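Local structure of CYCLIN domain-containing protein (Chaetomium thermophilum, 6Z3U) at residues 22-28 / 229-233; 116-121 / 179-185. The protein probably serves as the cyclin H subunit of the CDK-activating kinase complex, regulating a cyclin-dependent serine/threonine kinase. All coordinates share one frame; numbering follows the deposited sequence.

In the fold
Both contacts are buried, but contact 2 lies deeper: its centre is about 8 Å from the centre of the chain, against about 12 Å for contact 1, where Pro-25 is exposed. They hold different elements. Contact 1 joins the lead-in and start of helix 25-48 to helix 230-233 with two hydrogen bonds at Phe-23, one of them from a histidine; contact 2 fits the loop after helix 172-178 onto helix 108-124 almost wholly by apolar packing. Helix 108-124 is where they meet, since Tyr-231 packs on Thr-116 and Phe-232 on Lys-119 and Arg-120. The surroundings differ too: contact 1 borders the RING-type domain-containing subunit, contact 2 the kinase subunit.

Contact 1: 22-28 / 229-233; sequences SFSPSQL and DAYFH
Ser-22 passes close to Phe-232, its CA making a C-H...O contact of 3.4 Å with Phe-232 O, while its hydroxyl bonds to Gln-17 O. Phe-23 then gives its amide to that same carbonyl, Phe-23 N to Phe-232 O being 3.0 Å, while its own carbonyl accepts from the next residue, His-233: ND1 donates to Phe-23 O over 2.9 Å, with 155° at the hydrogen. The acceptor lies in the imidazole plane, but ND1 approaches from above the carbonyl plane, 38° out of it. The Phe-23 ring comes obliquely to Phe-232, Phe-23 CE2 lying 4.3 Å from Phe-232 CD1. Ser-24 N-caps the helix, its OG accepting from Gln-27 N at 3.2 Å and also bonding to Glu-67 of the RING-type domain-containing subunit. Pro-25 lies over one face of the imidazole, its CG 3.8 Å from the His-233 ring centroid in a CH-pi contact; Phe-232 CB covers the opposite face, sandwiching the ring. With His-233 replaced by an alanine, Phe-23 O would probably lose its side-chain donor and a gap would open between Pro-25 and Phe-232. At Leu-28, with CG turned anti to the backbone N (chi1 -152°), CD1 sits over a face of Phe-232, 4.2 Å from its centroid, and CD2 reaches the same ring at Phe-232 CD2, the imidazole at NE2 and the carboxylate of Asp-229, which forms a salt bridge with Arg-32. The whole is a serine-capped helix start docked on a short helix of the C-terminal cyclin domain, consistent with the cyclin H arrangement in which an N-terminal helix packs against the cyclin repeats.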
ATOM      1  N   SER A  22     -15.295  -4.122   6.677  1.00 55.74           N
ATOM      2  CA  SER A  22     -16.569  -3.615   6.181  1.00 60.29           C
ATOM      3  C   SER A  22     -17.661  -4.533   6.704  1.00 56.79           C
ATOM      4  O   SER A  22     -17.652  -5.734   6.417  1.00 57.13           O
ATOM      5  CB  SER A  22     -16.596  -3.548   4.651  1.00 69.79           C
ATOM      6  OG  SER A  22     -15.743  -2.524   4.164  1.00 58.93           O
ATOM      7  N   PHE A  23     -18.586  -3.971   7.481  1.00 64.59           N
ATOM      8  CA  PHE A  23     -19.652  -4.739   8.104  1.00 68.74           C
ATOM      9  C   PHE A  23     -20.943  -3.938   8.046  1.00 69.47           C
ATOM     10  O   PHE A  23     -20.967  -2.781   7.620  1.00 68.57           O
ATOM     11  CB  PHE A  23     -19.324  -5.086   9.562  1.00 66.84           C
ATOM     12  CG  PHE A  23     -17.857  -5.254   9.831  1.00 71.13           C
ATOM     13  CD1 PHE A  23     -17.230  -6.465   9.594  1.00 85.19           C
ATOM     14  CD2 PHE A  23     -17.108  -4.203  10.336  1.00 64.54           C
ATOM     15  CE1 PHE A  23     -15.879  -6.623   9.843  1.00 83.40           C
ATOM     16  CE2 PHE A  23     -15.758  -4.355  10.591  1.00 63.15           C
ATOM     17  CZ  PHE A  23     -15.143  -5.567  10.347  1.00 68.18           C
ATOM     18  N   SER A  24     -22.025  -4.574   8.479  1.00 69.11           N
ATOM     19  CA  SER A  24     -23.290  -3.891   8.669  1.00 63.44           C
ATOM     20  C   SER A  24     -23.336  -3.257  10.059  1.00 63.97           C
ATOM     21  O   SER A  24     -22.652  -3.719  10.978  1.00 68.19           O
ATOM     22  CB  SER A  24     -24.449  -4.869   8.513  1.00 68.48           C
ATOM     23  OG  SER A  24     -24.481  -5.796   9.586  1.00 67.17           O
ATOM     24  N   PRO A  25     -24.127  -2.203  10.241  1.00 60.92           N
ATOM     25  CA  PRO A  25     -24.219  -1.593  11.578  1.00 55.18           C
ATOM     26  C   PRO A  25     -24.571  -2.592  12.665  1.00 55.33           C
ATOM     27  O   PRO A  25     -24.100  -2.453  13.801  1.00 58.61           O
ATOM     28  CB  PRO A  25     -25.311  -0.529  11.399  1.00 65.69           C
ATOM     29  CG  PRO A  25     -25.277  -0.196   9.943  1.00 67.00           C
ATOM     30  CD  PRO A  25     -24.935  -1.479   9.243  1.00 63.79           C
ATOM     31  N   SER A  26     -25.378  -3.606  12.350  1.00 53.90           N
ATOM     32  CA  SER A  26     -25.697  -4.623  13.346  1.00 56.27           C
ATOM     33  C   SER A  26     -24.471  -5.465  13.671  1.00 69.00           C
ATOM     34  O   SER A  26     -24.227  -5.794  14.836  1.00 70.07           O
ATOM     35  CB  SER A  26     -26.842  -5.505  12.846  1.00 60.27           C
ATOM     36  OG  SER A  26     -27.263  -6.415  13.849  1.00 62.40           O
ATOM     37  N   GLN A  27     -23.684  -5.815  12.651  1.00 63.88           N
ATOM     38  CA  GLN A  27     -22.452  -6.559  12.888  1.00 62.91           C
ATOM     39  C   GLN A  27     -21.453  -5.733  13.688  1.00 59.40           C
ATOM     40  O   GLN A  27     -20.763  -6.260  14.569  1.00 51.91           O
ATOM     41  CB  GLN A  27     -21.844  -6.989  11.554  1.00 68.43           C
ATOM     42  CG  GLN A  27     -22.559  -8.152  10.888  1.00 64.01           C
ATOM     43  CD  GLN A  27     -22.134  -8.345   9.444  1.00 65.95           C
ATOM     44  OE1 GLN A  27     -22.960  -8.302   8.534  1.00 71.03           O
ATOM     45  NE2 GLN A  27     -20.839  -8.550   9.228  1.00 68.21           N
ATOM     46  N   LEU A  28     -21.365  -4.431  13.399  1.00 65.05           N
ATOM     47  CA  LEU A  28     -20.417  -3.576  14.105  1.00 55.09           C
ATOM     48  C   LEU A  28     -20.748  -3.498  15.589  1.00 55.44           C
ATOM     49  O   LEU A  28     -19.855  -3.599  16.438  1.00 61.93           O
ATOM     50  CB  LEU A  28     -20.414  -2.177  13.488  1.00 50.74           C
ATOM     51  CG  LEU A  28     -19.113  -1.382  13.601  1.00 46.26           C
ATOM     52  CD1 LEU A  28     -18.040  -1.998  12.722  1.00 56.11           C
ATOM     53  CD2 LEU A  28     -19.335   0.075  13.224  1.00 48.24           C
ATOM     54  N   ASP A 229     -18.776   6.154  11.746  1.00 59.19           N
ATOM     55  CA  ASP A 229     -18.544   4.822  11.197  1.00 58.32           C
ATOM     56  C   ASP A 229     -18.733   4.762   9.684  1.00 60.02           C
ATOM     57  O   ASP A 229     -19.127   3.714   9.154  1.00 62.19           O
ATOM     58  CB  ASP A 229     -19.464   3.809  11.883  1.00 56.13           C
ATOM     59  CG  ASP A 229     -19.184   3.682  13.365  1.00 54.72           C
ATOM     60  OD1 ASP A 229     -18.071   4.051  13.798  1.00 44.47           O
ATOM     61  OD2 ASP A 229     -20.077   3.207  14.097  1.00 56.30           O
ATOM     62  N   ALA A 230     -18.453   5.853   8.970  1.00 63.53           N
ATOM     63  CA  ALA A 230     -18.705   5.882   7.533  1.00 62.09           C
ATOM     64  C   ALA A 230     -17.898   4.816   6.799  1.00 59.32           C
ATOM     65  O   ALA A 230     -18.429   4.116   5.929  1.00 58.55           O
ATOM     66  CB  ALA A 230     -18.389   7.271   6.976  1.00 61.80           C
ATOM     67  N   TYR A 231     -16.614   4.674   7.135  1.00 54.18           N
ATOM     68  CA  TYR A 231     -15.758   3.748   6.399  1.00 49.40           C
ATOM     69  C   TYR A 231     -16.256   2.312   6.496  1.00 51.90           C
ATOM     70  O   TYR A 231     -16.073   1.529   5.557  1.00 49.40           O
ATOM     71  CB  TYR A 231     -14.321   3.835   6.917  1.00 48.11           C
ATOM     72  CG  TYR A 231     -13.515   4.980   6.348  1.00 44.20           C
ATOM     73  CD1 TYR A 231     -14.061   6.250   6.227  1.00 47.87           C
ATOM     74  CD2 TYR A 231     -12.200   4.792   5.944  1.00 43.03           C
ATOM     75  CE1 TYR A 231     -13.325   7.297   5.709  1.00 40.54           C
ATOM     76  CE2 TYR A 231     -11.455   5.835   5.428  1.00 45.07           C
ATOM     77  CZ  TYR A 231     -12.022   7.085   5.315  1.00 41.08           C
ATOM     78  OH  TYR A 231     -11.286   8.125   4.801  1.00 45.36           O
ATOM     79  N   PHE A 232     -16.894   1.948   7.611  1.00 54.87           N
ATOM     80  CA  PHE A 232     -17.282   0.562   7.828  1.00 56.95           C
ATOM     81  C   PHE A 232     -18.506   0.150   7.018  1.00 57.66           C
ATOM     82  O   PHE A 232     -18.688  -1.045   6.763  1.00 58.88           O
ATOM     83  CB  PHE A 232     -17.572   0.312   9.313  1.00 54.39           C
ATOM     84  CG  PHE A 232     -16.403   0.585  10.217  1.00 47.60           C
ATOM     85  CD1 PHE A 232     -15.215  -0.110  10.069  1.00 44.67           C
ATOM     86  CD2 PHE A 232     -16.504   1.522  11.231  1.00 39.90           C
ATOM     87  CE1 PHE A 232     -14.144   0.139  10.905  1.00 38.57           C
ATOM     88  CE2 PHE A 232     -15.438   1.772  12.068  1.00 39.15           C
ATOM     89  CZ  PHE A 232     -14.257   1.079  11.906  1.00 37.63           C
ATOM     90  N   HIS A 233     -19.340   1.105   6.604  1.00 61.76           N
ATOM     91  CA  HIS A 233     -20.589   0.796   5.928  1.00 61.87           C
ATOM     92  C   HIS A 233     -20.670   1.319   4.503  1.00 61.18           C
ATOM     93  O   HIS A 233     -21.620   0.970   3.793  1.00 54.22           O
ATOM     94  CB  HIS A 233     -21.773   1.362   6.727  1.00 65.49           C
ATOM     95  CG  HIS A 233     -21.694   1.083   8.194  1.00 57.82           C
ATOM     96  ND1 HIS A 233     -21.625  -0.194   8.706  1.00 52.53           N
ATOM     97  CD2 HIS A 233     -21.669   1.918   9.260  1.00 64.11           C
ATOM     98  CE1 HIS A 233     -21.561  -0.134  10.024  1.00 63.41           C
ATOM     99  NE2 HIS A 233     -21.587   1.136  10.386  1.00 64.47           N
TER

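Contact 2: 116-121 / 179-185; sequences TFFKRF and IRFALDV
Ile-179 and Phe-117 make the central CH-pi contact: the CD1 methyl of Ile-179 stands above the middle of the Phe-117 ring, 3.7 Å from the centroid and 12° off the ring normal. Its CG1 lies between the backbone N and the carbonyl carbon (chi1 62°), with CD1 extended beyond it, which carries the methyl over the face. The other branch, CG2, turns to the helix backbone and rests 3.6 Å from Phe-117 O, also touching CB of Arg-120.

The remaining apolar contacts belong to Val-185, whose two methyls go separate ways. CG2 meets the ring at Phe-117 CE1, coming obliquely, whereas CG1 packs on the methyl of Thr-116, 3.8 Å from Thr-116 CG2. The hydroxyl of Thr-116 is turned to its own helix, bonded to Ala-112 O.

The polar atoms come near without bonding across the contact. Leu-183 O lies at the ring edge, in its plane, 4.0 Å from Phe-117 CZ. Arg-120 reaches along the loop with an extended chain and brings NH1 to 3.8 Å from Ala-182 O, which lies near the guanidinium plane at its edge; Val-185 packs against the same group.

The loop opens with the Schellman motif that ends helix 172-178, Arg-180 being its C-prime residue, and the type I' turn spans Ile-179 to Ala-182. It runs antiparallel alongside helix 108-124, Ile-179 near Phe-121 and Val-185 near Thr-116, with helix 132-146 meeting Phe-117 through Ala-146 and Ile-179 through Phe-142. Helix 16-19 and Trp-21 pack against Arg-120 and Ala-182, while Leu-183 faces Val-139 of the kinase subunit.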
ATOM      1  N   THR A 116      -8.145   5.822  10.996  1.00 38.15           N
ATOM      2  CA  THR A 116      -8.789   4.548  10.696  1.00 34.82           C
ATOM      3  C   THR A 116      -8.133   3.402  11.457  1.00 40.73           C
ATOM      4  O   THR A 116      -8.824   2.527  11.992  1.00 45.02           O
ATOM      5  CB  THR A 116      -8.755   4.282   9.190  1.00 35.41           C
ATOM      6  OG1 THR A 116      -9.440   5.337   8.502  1.00 35.65           O
ATOM      7  CG2 THR A 116      -9.423   2.953   8.866  1.00 40.32           C
ATOM      8  N   PHE A 117      -6.797   3.383  11.512  1.00 38.73           N
ATOM      9  CA  PHE A 117      -6.112   2.395  12.339  1.00 39.69           C
ATOM     10  C   PHE A 117      -6.575   2.482  13.790  1.00 39.12           C
ATOM     11  O   PHE A 117      -6.745   1.458  14.461  1.00 42.05           O
ATOM     12  CB  PHE A 117      -4.596   2.588  12.265  1.00 34.70           C
ATOM     13  CG  PHE A 117      -3.980   2.170  10.956  1.00 29.62           C
ATOM     14  CD1 PHE A 117      -4.713   1.486   9.999  1.00 41.47           C
ATOM     15  CD2 PHE A 117      -2.650   2.458  10.691  1.00 32.10           C
ATOM     16  CE1 PHE A 117      -4.135   1.104   8.803  1.00 36.84           C
ATOM     17  CE2 PHE A 117      -2.065   2.078   9.497  1.00 39.46           C
ATOM     18  CZ  PHE A 117      -2.809   1.401   8.552  1.00 38.92           C
ATOM     19  N   PHE A 118      -6.772   3.701  14.295  1.00 41.52           N
ATOM     20  CA  PHE A 118      -7.228   3.867  15.670  1.00 37.46           C
ATOM     21  C   PHE A 118      -8.618   3.268  15.856  1.00 40.88           C
ATOM     22  O   PHE A 118      -8.860   2.516  16.806  1.00 43.09           O
ATOM     23  CB  PHE A 118      -7.206   5.350  16.046  1.00 34.64           C
ATOM     24  CG  PHE A 118      -7.526   5.616  17.490  1.00 44.46           C
ATOM     25  CD1 PHE A 118      -6.537   5.545  18.457  1.00 35.24           C
ATOM     26  CD2 PHE A 118      -8.810   5.965  17.877  1.00 48.62           C
ATOM     27  CE1 PHE A 118      -6.827   5.792  19.782  1.00 38.80           C
ATOM     28  CE2 PHE A 118      -9.104   6.219  19.201  1.00 38.56           C
ATOM     29  CZ  PHE A 118      -8.112   6.133  20.155  1.00 44.91           C
ATOM     30  N   LYS A 119      -9.544   3.581  14.944  1.00 43.44           N
ATOM     31  CA  LYS A 119     -10.894   3.037  15.052  1.00 44.78           C
ATOM     32  C   LYS A 119     -10.892   1.524  14.888  1.00 42.52           C
ATOM     33  O   LYS A 119     -11.626   0.813  15.584  1.00 44.40           O
ATOM     34  CB  LYS A 119     -11.810   3.672  14.005  1.00 45.36           C
ATOM     35  CG  LYS A 119     -12.060   5.155  14.192  1.00 40.22           C
ATOM     36  CD  LYS A 119     -12.986   5.696  13.108  1.00 40.65           C
ATOM     37  CE  LYS A 119     -14.437   5.742  13.568  1.00 48.24           C
ATOM     38  NZ  LYS A 119     -14.630   6.497  14.841  1.00 63.10           N
ATOM     39  N   ARG A 120     -10.072   1.014  13.970  1.00 40.11           N
ATOM     40  CA  ARG A 120     -10.007  -0.427  13.764  1.00 45.77           C
ATOM     41  C   ARG A 120      -9.369  -1.135  14.950  1.00 49.63           C
ATOM     42  O   ARG A 120      -9.758  -2.261  15.282  1.00 52.90           O
ATOM     43  CB  ARG A 120      -9.227  -0.731  12.485  1.00 43.19           C
ATOM     44  CG  ARG A 120      -9.943  -0.333  11.207  1.00 36.32           C
ATOM     45  CD  ARG A 120      -9.099  -0.687  10.002  1.00 41.98           C
ATOM     46  NE  ARG A 120      -9.731  -0.307   8.745  1.00 45.90           N
ATOM     47  CZ  ARG A 120      -9.217  -0.564   7.548  1.00 47.10           C
ATOM     48  NH1 ARG A 120      -8.057  -1.200   7.446  1.00 38.80           N
ATOM     49  NH2 ARG A 120      -9.861  -0.186   6.455  1.00 56.24           N
ATOM     50  N   PHE A 121      -8.402  -0.494  15.610  1.00 45.76           N
ATOM     51  CA  PHE A 121      -7.748  -1.128  16.749  1.00 40.25           C
ATOM     52  C   PHE A 121      -8.736  -1.373  17.881  1.00 45.19           C
ATOM     53  O   PHE A 121      -8.722  -2.439  18.508  1.00 47.96           O
ATOM     54  CB  PHE A 121      -6.587  -0.257  17.233  1.00 49.53           C
ATOM     55  CG  PHE A 121      -5.875  -0.806  18.439  1.00 51.36           C
ATOM     56  CD1 PHE A 121      -4.884  -1.765  18.299  1.00 49.22           C
ATOM     57  CD2 PHE A 121      -6.194  -0.362  19.713  1.00 48.55           C
ATOM     58  CE1 PHE A 121      -4.227  -2.270  19.407  1.00 45.29           C
ATOM     59  CE2 PHE A 121      -5.542  -0.866  20.823  1.00 49.03           C
ATOM     60  CZ  PHE A 121      -4.557  -1.820  20.669  1.00 46.34           C
ATOM     61  N   ILE A 179      -5.200  -4.187  13.864  1.00 40.10           N
ATOM     62  CA  ILE A 179      -5.804  -3.862  12.575  1.00 39.12           C
ATOM     63  C   ILE A 179      -5.705  -5.070  11.651  1.00 38.93           C
ATOM     64  O   ILE A 179      -6.021  -4.982  10.459  1.00 38.19           O
ATOM     65  CB  ILE A 179      -5.145  -2.622  11.942  1.00 35.06           C
ATOM     66  CG1 ILE A 179      -3.660  -2.871  11.660  1.00 33.84           C
ATOM     67  CG2 ILE A 179      -5.315  -1.415  12.852  1.00 42.60           C
ATOM     68  CD1 ILE A 179      -2.993  -1.748  10.891  1.00 33.69           C
ATOM     69  N   ARG A 180      -5.257  -6.200  12.193  1.00 34.16           N
ATOM     70  CA  ARG A 180      -5.241  -7.466  11.464  1.00 38.43           C
ATOM     71  C   ARG A 180      -4.332  -7.391  10.239  1.00 38.75           C
ATOM     72  O   ARG A 180      -4.604  -7.997   9.200  1.00 45.92           O
ATOM     73  CB  ARG A 180      -6.659  -7.879  11.065  1.00 38.56           C
ATOM     74  CG  ARG A 180      -7.553  -8.215  12.251  1.00 39.24           C
ATOM     75  CD  ARG A 180      -8.787  -8.983  11.812  1.00 46.01           C
ATOM     76  NE  ARG A 180      -8.442 -10.311  11.311  1.00 39.93           N
ATOM     77  CZ  ARG A 180      -9.299 -11.134  10.717  1.00 46.75           C
ATOM     78  NH1 ARG A 180      -8.893 -12.323  10.293  1.00 58.21           N
ATOM     79  NH2 ARG A 180     -10.562 -10.768  10.540  1.00 64.22           N
ATOM     80  N   PHE A 181      -3.232  -6.652  10.364  1.00 32.28           N
ATOM     81  CA  PHE A 181      -2.193  -6.601   9.340  1.00 31.08           C
ATOM     82  C   PHE A 181      -2.695  -6.024   8.021  1.00 31.00           C
ATOM     83  O   PHE A 181      -2.070  -6.223   6.976  1.00 30.86           O
ATOM     84  CB  PHE A 181      -1.598  -7.994   9.105  1.00 34.39           C
ATOM     85  CG  PHE A 181      -1.127  -8.672  10.360  1.00 33.26           C
ATOM     86  CD1 PHE A 181       0.138  -8.423  10.862  1.00 33.35           C
ATOM     87  CD2 PHE A 181      -1.952  -9.552  11.039  1.00 35.39           C
ATOM     88  CE1 PHE A 181       0.576  -9.043  12.015  1.00 36.07           C
ATOM     89  CE2 PHE A 181      -1.519 -10.176  12.196  1.00 40.21           C
ATOM     90  CZ  PHE A 181      -0.254  -9.921  12.683  1.00 41.50           C
ATOM     91  N   ALA A 182      -3.821  -5.317   8.043  1.00 36.62           N
ATOM     92  CA  ALA A 182      -4.379  -4.681   6.850  1.00 38.71           C
ATOM     93  C   ALA A 182      -3.900  -3.233   6.827  1.00 39.10           C
ATOM     94  O   ALA A 182      -4.419  -2.385   7.555  1.00 43.89           O
ATOM     95  CB  ALA A 182      -5.901  -4.772   6.848  1.00 46.72           C
ATOM     96  N   LEU A 183      -2.902  -2.955   5.986  1.00 38.11           N
ATOM     97  CA  LEU A 183      -2.281  -1.638   5.922  1.00 36.97           C
ATOM     98  C   LEU A 183      -2.782  -0.784   4.764  1.00 43.18           C
ATOM     99  O   LEU A 183      -2.493   0.418   4.737  1.00 35.42           O
ATOM    100  CB  LEU A 183      -0.758  -1.783   5.817  1.00 29.04           C
ATOM    101  CG  LEU A 183      -0.005  -1.963   7.137  1.00 30.52           C
ATOM    102  CD1 LEU A 183      -0.682  -2.985   8.028  1.00 29.26           C
ATOM    103  CD2 LEU A 183       1.434  -2.365   6.866  1.00 35.26           C
ATOM    104  N   ASP A 184      -3.520  -1.363   3.818  1.00 49.99           N
ATOM    105  CA  ASP A 184      -4.014  -0.633   2.651  1.00 44.70           C
ATOM    106  C   ASP A 184      -5.398  -0.081   2.974  1.00 56.60           C
ATOM    107  O   ASP A 184      -6.394  -0.810   2.945  1.00 55.93           O
ATOM    108  CB  ASP A 184      -4.038  -1.530   1.416  1.00 43.27           C
ATOM    109  CG  ASP A 184      -4.902  -2.769   1.599  1.00 50.97           C
ATOM    110  OD1 ASP A 184      -4.840  -3.395   2.679  1.00 60.30           O
ATOM    111  OD2 ASP A 184      -5.641  -3.119   0.654  1.00 49.46           O
ATOM    112  N   VAL A 185      -5.461   1.213   3.285  1.00 63.03           N
ATOM    113  CA  VAL A 185      -6.707   1.898   3.599  1.00 49.93           C
ATOM    114  C   VAL A 185      -7.039   2.839   2.450  1.00 47.94           C
ATOM    115  O   VAL A 185      -6.160   3.535   1.929  1.00 43.98           O
ATOM    116  CB  VAL A 185      -6.618   2.680   4.923  1.00 44.77           C
ATOM    117  CG1 VAL A 185      -7.999   3.155   5.343  1.00 54.48           C
ATOM    118  CG2 VAL A 185      -5.977   1.829   6.008  1.00 50.95           C
TER